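Local coordinates for protein Nrps/pks (Streptomyces albus, PDB 4OPE) that probably catalyses decarboxylative Claisen-type carbon-carbon bond formation as a ketosynthase domain of the AT-less type I polyketide synthase making oxazolomycin, at residues M79-M83 against L99-W103. Numbering follows the deposited sequence.
Sequences MFFRM and LQTVW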
HETATM    1  N   MSE A  79      -4.167  22.094  16.416  1.00 44.61           N
HETATM    2  CA  MSE A  79      -5.273  22.252  17.352  1.00 47.20           C
HETATM    3  C   MSE A  79      -6.530  21.814  16.655  1.00 47.10           C
HETATM    4  O   MSE A  79      -7.439  21.285  17.297  1.00 49.28           O
HETATM    5  CB  MSE A  79      -5.424  23.671  17.897  1.00 48.04           C
HETATM    6  CG  MSE A  79      -4.247  24.189  18.739  1.00 53.74           C
HETATM    7 SE   MSE A  79      -3.707  23.048  20.282  0.57 59.53          SE
HETATM    8  CE  MSE A  79      -1.748  23.160  20.017  1.00 60.74           C
ATOM      9  N   PHE A  80      -6.594  22.024  15.341  1.00 44.76           N
ATOM     10  CA  PHE A  80      -7.789  21.704  14.573  1.00 43.62           C
ATOM     11  C   PHE A  80      -7.896  20.220  14.597  1.00 40.63           C
ATOM     12  O   PHE A  80      -8.961  19.660  14.867  1.00 44.65           O
ATOM     13  CB  PHE A  80      -7.726  22.251  13.116  1.00 42.55           C
ATOM     14  CG  PHE A  80      -8.954  21.976  12.298  1.00 40.75           C
ATOM     15  CD1 PHE A  80      -9.209  20.712  11.791  1.00 41.15           C
ATOM     16  CD2 PHE A  80      -9.849  22.983  12.021  1.00 42.61           C
ATOM     17  CE1 PHE A  80     -10.335  20.451  11.028  1.00 41.23           C
ATOM     18  CE2 PHE A  80     -10.980  22.741  11.253  1.00 43.53           C
ATOM     19  CZ  PHE A  80     -11.228  21.467  10.756  1.00 42.31           C
ATOM     20  N   PHE A  81      -6.778  19.588  14.363  1.00 39.98           N
ATOM     21  CA  PHE A  81      -6.743  18.128  14.320  1.00 41.56           C
ATOM     22  C   PHE A  81      -6.488  17.407  15.636  1.00 42.97           C
ATOM     23  O   PHE A  81      -6.145  16.261  15.599  1.00 42.29           O
ATOM     24  CB  PHE A  81      -5.755  17.678  13.247  1.00 39.80           C
ATOM     25  CG  PHE A  81      -6.185  18.080  11.875  1.00 36.91           C
ATOM     26  CD1 PHE A  81      -7.241  17.418  11.253  1.00 36.90           C
ATOM     27  CD2 PHE A  81      -5.600  19.139  11.250  1.00 34.39           C
ATOM     28  CE1 PHE A  81      -7.667  17.799   9.993  1.00 35.96           C
ATOM     29  CE2 PHE A  81      -6.011  19.510  10.004  1.00 35.45           C
ATOM     30  CZ  PHE A  81      -7.045  18.852   9.366  1.00 34.29           C
ATOM     31  N   ARG A  82      -6.668  18.085  16.771  1.00 46.37           N
ATOM     32  CA  ARG A  82      -6.581  17.466  18.093  0.50 47.67           C
ATOM     33  C   ARG A  82      -5.254  16.759  18.334  1.00 48.24           C
ATOM     34  O   ARG A  82      -5.192  15.597  18.735  1.00 48.87           O
ATOM     35  CB  ARG A  82      -7.761  16.507  18.330  0.50 49.06           C
ATOM     36  CG  ARG A  82      -9.118  17.196  18.306  0.50 49.92           C
ATOM     37  CD  ARG A  82     -10.193  16.361  19.001  0.50 51.10           C
ATOM     38  NE  ARG A  82     -11.530  16.902  18.756  0.50 49.63           N
ATOM     39  CZ  ARG A  82     -12.159  17.709  19.590  0.50 48.89           C
ATOM     40  NH1 ARG A  82     -13.358  18.187  19.283  0.50 47.33           N
ATOM     41  NH2 ARG A  82     -11.576  18.029  20.733  0.50 50.77           N
HETATM   42  N   MSE A  83      -4.179  17.468  18.098  1.00 49.37           N
HETATM   43  CA  MSE A  83      -2.880  16.901  18.355  1.00 49.36           C
HETATM   44  C   MSE A  83      -2.054  18.024  18.906  1.00 48.66           C
HETATM   45  O   MSE A  83      -2.306  19.192  18.679  1.00 48.64           O
HETATM   46  CB  MSE A  83      -2.405  16.155  17.095  1.00 50.60           C
HETATM   47  CG  MSE A  83      -1.301  16.853  16.300  1.00 54.60           C
HETATM   48 SE   MSE A  83      -0.634  15.867  14.688  0.68 58.89          SE
HETATM   49  CE  MSE A  83      -2.270  14.933  14.159  1.00 49.09           C
ATOM     50  N   LEU A  99      -4.027  15.414   5.683  1.00 30.96           N
ATOM     51  CA  LEU A  99      -5.189  15.652   6.499  1.00 31.83           C
ATOM     52  C   LEU A  99      -5.937  16.891   6.034  1.00 32.12           C
ATOM     53  O   LEU A  99      -7.169  16.879   5.859  1.00 32.16           O
ATOM     54  CB  LEU A  99      -4.793  15.846   7.936  1.00 33.70           C
ATOM     55  CG  LEU A  99      -4.748  14.624   8.807  1.00 36.18           C
ATOM     56  CD1 LEU A  99      -4.039  15.049  10.070  1.00 38.37           C
ATOM     57  CD2 LEU A  99      -6.138  14.100   9.130  1.00 36.83           C
ATOM     58  N   GLN A 100      -5.201  17.965   5.796  1.00 31.95           N
ATOM     59  CA  GLN A 100      -5.847  19.161   5.276  1.00 32.60           C
ATOM     60  C   GLN A 100      -6.447  18.914   3.884  1.00 31.61           C
ATOM     61  O   GLN A 100      -7.552  19.374   3.604  1.00 31.87           O
ATOM     62  CB  GLN A 100      -4.904  20.349   5.316  1.00 33.85           C
ATOM     63  CG  GLN A 100      -4.395  20.625   6.751  1.00 37.08           C
ATOM     64  CD  GLN A 100      -3.386  21.784   6.819  1.00 39.49           C
ATOM     65  OE1 GLN A 100      -2.712  22.043   5.867  1.00 39.28           O
ATOM     66  NE2 GLN A 100      -3.261  22.431   7.961  1.00 42.46           N
ATOM     67  N   THR A 101      -5.753  18.154   3.041  1.00 29.92           N
ATOM     68  CA  THR A 101      -6.262  17.817   1.729  1.00 29.19           C
ATOM     69  C   THR A 101      -7.575  17.084   1.832  1.00 29.01           C
ATOM     70  O   THR A 101      -8.543  17.419   1.164  1.00 30.13           O
ATOM     71  CB  THR A 101      -5.239  16.956   0.992  1.00 30.38           C
ATOM     72  OG1 THR A 101      -4.057  17.741   0.783  1.00 32.32           O
ATOM     73  CG2 THR A 101      -5.780  16.435  -0.326  1.00 29.19           C
ATOM     74  N   VAL A 102      -7.669  16.116   2.715  1.00 29.36           N
ATOM     75  CA  VAL A 102      -8.939  15.393   2.824  1.00 29.43           C
ATOM     76  C   VAL A 102     -10.054  16.299   3.287  1.00 29.20           C
ATOM     77  O   VAL A 102     -11.176  16.236   2.770  1.00 29.87           O
ATOM     78  CB  VAL A 102      -8.834  14.146   3.690  1.00 28.89           C
ATOM     79  CG1 VAL A 102     -10.189  13.480   3.823  1.00 28.98           C
ATOM     80  CG2 VAL A 102      -7.857  13.189   3.025  1.00 28.05           C
ATOM     81  N   TRP A 103      -9.743  17.169   4.234  1.00 29.47           N
ATOM     82  CA  TRP A 103     -10.724  18.163   4.669  1.00 29.23           C
ATOM     83  C   TRP A 103     -11.212  18.960   3.458  1.00 29.58           C
ATOM     84  O   TRP A 103     -12.431  19.124   3.264  1.00 29.50           O
ATOM     85  CB  TRP A 103     -10.160  19.137   5.709  1.00 30.43           C
ATOM     86  CG  TRP A 103     -11.247  20.004   6.242  1.00 31.76           C
ATOM     87  CD1 TRP A 103     -11.646  21.226   5.777  1.00 31.11           C
ATOM     88  CD2 TRP A 103     -12.123  19.683   7.333  1.00 32.82           C
ATOM     89  NE1 TRP A 103     -12.718  21.700   6.521  1.00 30.39           N
ATOM     90  CE2 TRP A 103     -13.042  20.767   7.470  1.00 31.67           C
ATOM     91  CE3 TRP A 103     -12.223  18.592   8.202  1.00 31.74           C
ATOM     92  CZ2 TRP A 103     -14.051  20.771   8.429  1.00 31.69           C
ATOM     93  CZ3 TRP A 103     -13.224  18.602   9.175  1.00 32.47           C
ATOM     94  CH2 TRP A 103     -14.119  19.684   9.281  1.00 32.79           C
TER
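Phe80 meets Trp103 edge-to-face. The outer rim of the phenyl ring, led by CZ and CE1, points into one face of the indole's six-membered ring. The two ring centroids lie 4.9 Å apart and the planes stand at 84°. Phe80 CZ comes within 3.7 Å of Trp103 CH2. In both residues CG is anti to the backbone N (chi1 -178° in Phe80, -173° in Trp103), which turns the two rings toward each other between loop and helix. With an alanine in place of Trp103, Phe80 would probably lose the aromatic face under its edge, and a gap would open beside the ring.

Phe81 is turned differently about its first torsion, with CG beside the backbone N and anti to the carbonyl carbon, and runs alongside Leu99 in the opposite direction. Leu99 CB makes a CH-pi contact over one face of the ring, 4.2 Å from the Phe81 centroid. Both methyls of Leu99 lie along the same ring. The opposite face carries Phe80 CD1, so Phe81 is sandwiched between its neighbour and the leucine. The aliphatic part of Gln100 adds an oblique contact, with its CG 3.8 Å from Phe81 CE2. Met83, present as selenomethionine, touches only lightly, its CE 4.5 Å from Leu99 CD1.

No hydrogen bond joins the segments; the contact is apolar and buried. A type I beta turn from Met79 to Arg82 places Phe80 and Phe81 at its two central positions. Phe570 meets Phe80, Phe81 and Trp103, and Phe162 of helix 152-163 packs edge-to-face on Phe81. This is a buried aromatic cluster, and its hydrophobic packing joins the loop after strand 75-76 to helix 93-108 in the N-terminal part of a thiolase-type ketosynthase fold.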